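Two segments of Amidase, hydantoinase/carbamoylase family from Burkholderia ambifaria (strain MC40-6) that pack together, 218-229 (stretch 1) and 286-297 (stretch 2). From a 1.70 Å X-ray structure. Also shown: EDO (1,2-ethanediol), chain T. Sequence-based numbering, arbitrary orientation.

Stretch 1, residues 218-229: GQAIRWLDVRVT
Stretch 2 (286-297) AGDVTFTVDLRH

Strands 220-229 and 288-297 pair antiparallel, their N-to-C directions 163° apart and their axes approaching to 4.7 Å. Backbone torsions are extended throughout both strands, with phi from -80° to -156° and psi from 106° to 170°. The register runs from Ala 220 opposite His 297 to Thr 229 opposite Asp 288. Five hydrogen-bonded pairs, Ala 220–His 297, Arg 222–Leu 295, Leu 224–Val 293, Val 226–Phe 291 and Val 228–Val 289, each exchange two N-to-O bonds; the non-hydrogen-bonded pairs alternate with these, Arg 227 CA and Thr 290 CA coming closest at 4.4 Å.

The hydrogen-bonded pairs send their side chains to one, largely apolar face. Phe 291 (chi1 p, chi2 -87°) lays its ring against Val 226 (t), whose CB sits 3.7 Å from the ring centroid, over the face; Val 228 CG2 meets the edge, 4.1 Å from Phe 291 CE1. Leu 224 (m, t) reaches Leu 295 (m, t), CD1 to CD1 4.1 Å.

The other face is largely polar. Extended Arg 227 (all t) forms a bidentate salt bridge with Asp 288 (t), NE to OD1 and NH2 to OD2 both 2.8 Å. Asp 294 OD2 accepts from Trp 223 NE1 (2.8 Å) and Arg 296 NH2 (2.9 Å), while Arg 296 NH1 donates to Gln 219 OE1 (3.1 Å) and Ile 221 CD1 lies over one face of the Arg 296 guanidinium, 3.6 Å from Arg 296 NH1.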

ATOM      1  N   GLY B 218     -21.139  13.574 -18.390  1.00  8.56           N
ATOM      2  CA  GLY B 218     -20.246  12.819 -17.530  1.00  7.67           C
ATOM      3  C   GLY B 218     -19.119  12.224 -18.354  1.00  8.95           C
ATOM      4  O   GLY B 218     -19.209  12.149 -19.585  1.00 11.47           O
ATOM      5  N   GLN B 219     -18.048  11.822 -17.671  1.00  9.17           N
ATOM      6  CA  GLN B 219     -16.819  11.342 -18.288  1.00 11.14           C
ATOM      7  C   GLN B 219     -16.937   9.891 -18.729  1.00 10.58           C
ATOM      8  O   GLN B 219     -17.723   9.116 -18.187  1.00 12.61           O
ATOM      9  CB  GLN B 219     -15.674  11.421 -17.280  1.00 11.89           C
ATOM     10  CG  GLN B 219     -15.301  12.829 -16.903  1.00 10.63           C
ATOM     11  CD  GLN B 219     -14.692  12.893 -15.531  1.00 10.46           C
ATOM     12  OE1 GLN B 219     -15.126  12.200 -14.610  1.00 12.24           O
ATOM     13  NE2 GLN B 219     -13.679  13.745 -15.386  1.00 10.46           N
ATOM     14  N   ALA B 220     -16.067   9.508 -19.674  1.00 11.12           N
ATOM     15  CA  ALA B 220     -15.715   8.097 -19.846  1.00 12.26           C
ATOM     16  C   ALA B 220     -14.682   7.717 -18.786  1.00  9.06           C
ATOM     17  O   ALA B 220     -13.756   8.486 -18.507  1.00 13.17           O
ATOM     18  CB  ALA B 220     -15.149   7.836 -21.239  1.00 15.03           C
ATOM     19  N   ILE B 221     -14.868   6.546 -18.166  1.00 10.50           N
ATOM     20  CA  ILE B 221     -14.066   6.111 -17.024  1.00  9.31           C
ATOM     21  C   ILE B 221     -13.562   4.699 -17.298  1.00 11.40           C
ATOM     22  O   ILE B 221     -14.333   3.834 -17.736  1.00 11.62           O
ATOM     23  CB  ILE B 221     -14.876   6.107 -15.715  1.00  9.73           C
ATOM     24  CG1 ILE B 221     -15.623   7.426 -15.503  1.00 13.05           C
ATOM     25  CG2 ILE B 221     -13.947   5.805 -14.505  1.00  9.93           C
ATOM     26  CD1 ILE B 221     -16.569   7.372 -14.313  1.00 13.98           C
ATOM     27  N   ARG B 222     -12.292   4.449 -16.982  1.00 11.76           N
ATOM     28  CA  ARG B 222     -11.749   3.100 -16.918  1.00 11.61           C
ATOM     29  C   ARG B 222     -11.095   2.901 -15.560  1.00 11.33           C
ATOM     30  O   ARG B 222     -10.388   3.784 -15.067  1.00 12.26           O
ATOM     31  CB  ARG B 222     -10.704   2.838 -18.019  1.00 10.22           C
ATOM     32  CG  ARG B 222     -11.226   3.199 -19.399  1.00 13.57           C
ATOM     33  CD  ARG B 222     -12.246   2.183 -19.874  1.00 14.58           C
ATOM     34  NE  ARG B 222     -12.653   2.453 -21.260  1.00 16.24           N
ATOM     35  CZ  ARG B 222     -13.723   3.164 -21.621  1.00 21.80           C
ATOM     36  NH1 ARG B 222     -14.530   3.686 -20.702  1.00 20.53           N
ATOM     37  NH2 ARG B 222     -13.993   3.356 -22.911  1.00 22.02           N
ATOM     38  N   TRP B 223     -11.325   1.735 -14.973  1.00 12.18           N
ATOM     39  CA  TRP B 223     -10.617   1.296 -13.777  1.00 12.91           C
ATOM     40  C   TRP B 223      -9.743   0.117 -14.158  1.00 10.86           C
ATOM     41  O   TRP B 223     -10.227  -0.836 -14.776  1.00 13.81           O
ATOM     42  CB  TRP B 223     -11.592   0.867 -12.690  1.00 14.80           C
ATOM     43  CG  TRP B 223     -12.105   1.980 -11.848  1.00 15.60           C
ATOM     44  CD1 TRP B 223     -11.902   3.318 -12.023  1.00 16.76           C
ATOM     45  CD2 TRP B 223     -12.883   1.837 -10.656  1.00 16.19           C
ATOM     46  NE1 TRP B 223     -12.517   4.028 -11.000  1.00 16.19           N
ATOM     47  CE2 TRP B 223     -13.126   3.137 -10.154  1.00 17.94           C
ATOM     48  CE3 TRP B 223     -13.411   0.738  -9.974  1.00 18.04           C
ATOM     49  CZ2 TRP B 223     -13.863   3.359  -8.992  1.00 25.15           C
ATOM     50  CZ3 TRP B 223     -14.141   0.963  -8.812  1.00 29.10           C
ATOM     51  CH2 TRP B 223     -14.367   2.262  -8.341  1.00 26.69           C
ATOM     52  N   LEU B 224      -8.467   0.197 -13.803  1.00 10.91           N
ATOM     53  CA  LEU B 224      -7.489  -0.819 -14.153  1.00 10.89           C
ATOM     54  C   LEU B 224      -6.857  -1.357 -12.878  1.00 13.39           C
ATOM     55  O   LEU B 224      -6.725  -0.645 -11.877  1.00 12.85           O
ATOM     56  CB  LEU B 224      -6.397  -0.238 -15.070  1.00 13.76           C
ATOM     57  CG  LEU B 224      -6.874   0.595 -16.273  1.00 18.56           C
ATOM     58  CD1 LEU B 224      -5.670   1.047 -17.094  1.00 26.85           C
ATOM     59  CD2 LEU B 224      -7.772  -0.212 -17.121  1.00 24.71           C
ATOM     60  N   ASP B 225      -6.490  -2.626 -12.924  1.00 13.93           N
ATOM     61  CA  ASP B 225      -5.643  -3.249 -11.920  1.00 13.87           C
ATOM     62  C   ASP B 225      -4.305  -3.527 -12.571  1.00 12.38           C
ATOM     63  O   ASP B 225      -4.257  -4.153 -13.639  1.00 13.84           O
ATOM     64  CB  ASP B 225      -6.225  -4.572 -11.417  1.00 15.02           C
ATOM     65  CG  ASP B 225      -7.519  -4.401 -10.684  1.00 24.96           C
ATOM     66  OD1 ASP B 225      -7.681  -3.398  -9.977  1.00 24.04           O
ATOM     67  OD2 ASP B 225      -8.374  -5.294 -10.805  1.00 29.46           O
ATOM     68  N   VAL B 226      -3.227  -3.106 -11.920  1.00 12.37           N
ATOM     69  CA  VAL B 226      -1.884  -3.336 -12.420  1.00 14.22           C
ATOM     70  C   VAL B 226      -1.133  -4.181 -11.401  1.00 12.24           C
ATOM     71  O   VAL B 226      -1.177  -3.896 -10.198  1.00 15.06           O
ATOM     72  CB  VAL B 226      -1.134  -2.017 -12.680  1.00 11.73           C
ATOM     73  CG1 VAL B 226       0.207  -2.317 -13.291  1.00 15.35           C
ATOM     74  CG2 VAL B 226      -1.942  -1.099 -13.598  1.00 12.40           C
ATOM     75  N   ARG B 227      -0.413  -5.188 -11.889  1.00 10.77           N
ATOM     76  CA  ARG B 227       0.444  -5.984 -11.030  1.00 13.42           C
ATOM     77  C   ARG B 227       1.821  -6.093 -11.670  1.00 15.73           C
ATOM     78  O   ARG B 227       1.945  -6.496 -12.830  1.00 14.61           O
ATOM     79  CB  ARG B 227      -0.161  -7.360 -10.782  1.00 16.27           C
ATOM     80  CG  ARG B 227       0.614  -8.174  -9.770  1.00 18.67           C
ATOM     81  CD  ARG B 227      -0.272  -9.317  -9.307  1.00 25.89           C
ATOM     82  NE  ARG B 227       0.298 -10.047  -8.174  1.00 29.07           N
ATOM     83  CZ  ARG B 227      -0.278 -11.118  -7.639  1.00 41.20           C
ATOM     84  NH1 ARG B 227      -1.422 -11.566  -8.148  1.00 42.11           N
ATOM     85  NH2 ARG B 227       0.284 -11.737  -6.606  1.00 48.16           N
ATOM     86  N   VAL B 228       2.854  -5.739 -10.914  1.00 10.28           N
ATOM     87  CA  VAL B 228       4.230  -5.791 -11.394  1.00 10.44           C
ATOM     88  C   VAL B 228       4.960  -6.868 -10.606  1.00 14.88           C
ATOM     89  O   VAL B 228       4.905  -6.883  -9.372  1.00 15.28           O
ATOM     90  CB  VAL B 228       4.932  -4.429 -11.236  1.00 13.07           C
ATOM     91  CG1 VAL B 228       6.309  -4.470 -11.868  1.00 11.04           C
ATOM     92  CG2 VAL B 228       4.078  -3.324 -11.868  1.00 13.43           C
ATOM     93  N   THR B 229       5.631  -7.769 -11.311  1.00 11.59           N
ATOM     94  CA  THR B 229       6.305  -8.899 -10.686  1.00 14.27           C
ATOM     95  C   THR B 229       7.802  -8.782 -10.909  1.00 16.26           C
ATOM     96  O   THR B 229       8.258  -8.612 -12.044  1.00 18.38           O
ATOM     97  CB  THR B 229       5.792 -10.229 -11.250  1.00 17.04           C
ATOM     98  OG1 THR B 229       4.372 -10.281 -11.104  1.00 26.56           O
ATOM     99  CG2 THR B 229       6.395 -11.381 -10.495  1.00 21.45           C
ATOM    100  N   ALA B 286      11.103  -5.431  -3.396  1.00 12.35           N
ATOM    101  CA  ALA B 286       9.726  -5.707  -3.804  1.00 12.42           C
ATOM    102  C   ALA B 286       9.709  -6.650  -5.002  1.00 11.40           C
ATOM    103  O   ALA B 286      10.305  -6.351  -6.041  1.00 12.57           O
ATOM    104  CB  ALA B 286       9.004  -4.402  -4.145  1.00 14.14           C
ATOM    105  N   GLY B 287       9.042  -7.793  -4.845  1.00 13.97           N
ATOM    106  CA  GLY B 287       8.843  -8.714  -5.950  1.00 15.51           C
ATOM    107  C   GLY B 287       7.419  -8.712  -6.477  1.00 11.27           C
ATOM    108  O   GLY B 287       7.146  -9.357  -7.493  1.00 14.92           O
ATOM    109  N   ASP B 288       6.496  -8.038  -5.797  1.00 11.97           N
ATOM    110  CA  ASP B 288       5.068  -8.148  -6.118  1.00 14.95           C
ATOM    111  C   ASP B 288       4.415  -6.838  -5.701  1.00 15.25           C
ATOM    112  O   ASP B 288       4.262  -6.577  -4.500  1.00 16.69           O
ATOM    113  CB  ASP B 288       4.441  -9.346  -5.382  1.00 15.61           C
ATOM    114  CG  ASP B 288       3.004  -9.626  -5.787  1.00 25.26           C
ATOM    115  OD1 ASP B 288       2.477  -8.970  -6.704  1.00 21.37           O
ATOM    116  OD2 ASP B 288       2.388 -10.530  -5.160  1.00 28.17           O
ATOM    117  N   VAL B 289       4.066  -6.003  -6.677  1.00 12.47           N
ATOM    118  CA  VAL B 289       3.496  -4.685  -6.417  1.00 12.49           C
ATOM    119  C   VAL B 289       2.190  -4.593  -7.181  1.00 10.95           C
ATOM    120  O   VAL B 289       2.134  -4.958  -8.362  1.00 14.10           O
ATOM    121  CB  VAL B 289       4.428  -3.546  -6.860  1.00 11.90           C
ATOM    122  CG1 VAL B 289       3.752  -2.198  -6.590  1.00 12.85           C
ATOM    123  CG2 VAL B 289       5.794  -3.632  -6.134  1.00 11.38           C
ATOM    124  N   THR B 290       1.143  -4.124  -6.516  1.00 11.40           N
ATOM    125  CA  THR B 290      -0.137  -3.890  -7.179  1.00 15.29           C
ATOM    126  C   THR B 290      -0.508  -2.423  -7.026  1.00 18.09           C
ATOM    127  O   THR B 290      -0.235  -1.807  -5.997  1.00 14.21           O
ATOM    128  CB  THR B 290      -1.269  -4.769  -6.612  1.00 19.83           C
ATOM    129  OG1 THR B 290      -1.408  -4.548  -5.198  1.00 20.38           O
ATOM    130  CG2 THR B 290      -1.020  -6.272  -6.924  1.00 17.25           C
ATOM    131  N   PHE B 291      -1.122  -1.855  -8.058  1.00 11.79           N
ATOM    132  CA  PHE B 291      -1.734  -0.552  -7.874  1.00  9.61           C
ATOM    133  C   PHE B 291      -2.932  -0.458  -8.803  1.00 14.65           C
ATOM    134  O   PHE B 291      -3.062  -1.242  -9.743  1.00 14.47           O
ATOM    135  CB  PHE B 291      -0.735   0.577  -8.118  1.00 10.47           C
ATOM    136  CG  PHE B 291      -0.095   0.574  -9.475  1.00 11.70           C
ATOM    137  CD1 PHE B 291       1.057  -0.164  -9.715  1.00 13.60           C
ATOM    138  CD2 PHE B 291      -0.599   1.374 -10.494  1.00 10.39           C
ATOM    139  CE1 PHE B 291       1.681  -0.121 -10.972  1.00 14.44           C
ATOM    140  CE2 PHE B 291       0.015   1.419 -11.748  1.00 12.55           C
ATOM    141  CZ  PHE B 291       1.161   0.687 -11.985  1.00 13.44           C
ATOM    142  N   THR B 292      -3.827   0.484  -8.511  1.00 11.82           N
ATOM    143  CA  THR B 292      -5.007   0.699  -9.340  1.00  9.46           C
ATOM    144  C   THR B 292      -4.832   1.980 -10.141  1.00 11.19           C
ATOM    145  O   THR B 292      -4.095   2.891  -9.748  1.00 10.96           O
ATOM    146  CB  THR B 292      -6.305   0.792  -8.519  1.00 12.72           C
ATOM    147  OG1 THR B 292      -6.246   1.918  -7.624  1.00 12.90           O
ATOM    148  CG2 THR B 292      -6.525  -0.490  -7.732  1.00 16.78           C
ATOM    149  N   VAL B 293      -5.503   2.042 -11.288  1.00 10.53           N
ATOM    150  CA  VAL B 293      -5.520   3.249 -12.102  1.00  9.06           C
ATOM    151  C   VAL B 293      -6.966   3.614 -12.374  1.00 12.06           C
ATOM    152  O   VAL B 293      -7.751   2.767 -12.809  1.00 11.13           O
ATOM    153  CB  VAL B 293      -4.766   3.073 -13.439  1.00 11.84           C
ATOM    154  CG1 VAL B 293      -4.832   4.347 -14.201  1.00 12.46           C
ATOM    155  CG2 VAL B 293      -3.292   2.735 -13.188  1.00 10.25           C
ATOM    156  N   ASP B 294      -7.313   4.874 -12.116  1.00 11.41           N
ATOM    157  CA  ASP B 294      -8.577   5.469 -12.536  1.00 12.07           C
ATOM    158  C   ASP B 294      -8.250   6.420 -13.682  1.00 11.92           C
ATOM    159  O   ASP B 294      -7.484   7.372 -13.496  1.00 12.69           O
ATOM    160  CB  ASP B 294      -9.220   6.187 -11.344  1.00 13.86           C
ATOM    161  CG  ASP B 294     -10.508   6.949 -11.690  1.00 12.07           C
ATOM    162  OD1 ASP B 294     -10.452   7.892 -12.495  1.00 15.48           O
ATOM    163  OD2 ASP B 294     -11.554   6.638 -11.069  1.00 14.94           O
ATOM    164  N   LEU B 295      -8.799   6.146 -14.868  1.00 12.75           N
ATOM    165  CA  LEU B 295      -8.574   6.947 -16.075  1.00 12.36           C
ATOM    166  C   LEU B 295      -9.865   7.630 -16.493  1.00 12.86           C
ATOM    167  O   LEU B 295     -10.915   6.990 -16.514  1.00 11.86           O
ATOM    168  CB  LEU B 295      -8.138   6.083 -17.262  1.00 15.19           C
ATOM    169  CG  LEU B 295      -6.765   5.449 -17.318  1.00 20.09           C
ATOM    170  CD1 LEU B 295      -6.666   4.723 -18.672  1.00 16.36           C
ATOM    171  CD2 LEU B 295      -5.697   6.523 -17.193  1.00 16.16           C
ATOM    172  N   ARG B 296      -9.789   8.904 -16.866  1.00 10.49           N
ATOM    173  CA  ARG B 296     -10.974   9.635 -17.308  1.00 12.23           C
ATOM    174  C   ARG B 296     -10.678  10.427 -18.563  1.00  8.71           C
ATOM    175  O   ARG B 296      -9.556  10.890 -18.778  1.00 11.05           O
ATOM    176  CB  ARG B 296     -11.476  10.608 -16.263  1.00 14.58           C
ATOM    177  CG  ARG B 296     -11.442  10.039 -14.889  1.00 21.72           C
ATOM    178  CD  ARG B 296     -12.785  10.032 -14.275  1.00 19.73           C
ATOM    179  NE  ARG B 296     -12.839   9.195 -13.080  1.00 14.40           N
ATOM    180  CZ  ARG B 296     -13.871   9.167 -12.253  1.00 11.42           C
ATOM    181  NH1 ARG B 296     -14.931   9.966 -12.485  1.00 10.74           N
ATOM    182  NH2 ARG B 296     -13.853   8.340 -11.217  1.00 11.95           N
ATOM    183  N   HIS B 297     -11.718  10.610 -19.374  1.00 10.12           N
ATOM    184  CA  HIS B 297     -11.655  11.560 -20.475  1.00 13.65           C
ATOM    185  C   HIS B 297     -13.091  11.958 -20.790  1.00 14.40           C
ATOM    186  O   HIS B 297     -14.041  11.394 -20.246  1.00 14.99           O
ATOM    187  CB  HIS B 297     -10.941  10.974 -21.709  1.00 10.04           C
ATOM    188  CG  HIS B 297     -10.386  12.015 -22.641  1.00 12.81           C
ATOM    189  ND1 HIS B 297     -11.183  12.744 -23.499  1.00 18.54           N
ATOM    190  CD2 HIS B 297      -9.113  12.425 -22.869  1.00 17.42           C
ATOM    191  CE1 HIS B 297     -10.427  13.566 -24.210  1.00 25.15           C
ATOM    192  NE2 HIS B 297      -9.168  13.407 -23.835  1.00 19.24           N
TER
HETATM  193  C1  EDO T 505     -20.517   9.000 -16.490  1.00 13.84           C
HETATM  194  O1  EDO T 505     -20.431   9.506 -17.833  1.00 15.95           O
HETATM  195  C2  EDO T 505     -19.828   7.641 -16.412  1.00 17.76           C
HETATM  196  O2  EDO T 505     -20.510   6.686 -17.242  1.00 18.30           O
HETATM  197  O   HOH W   1       3.352 -10.559  -8.844  1.00 41.87           O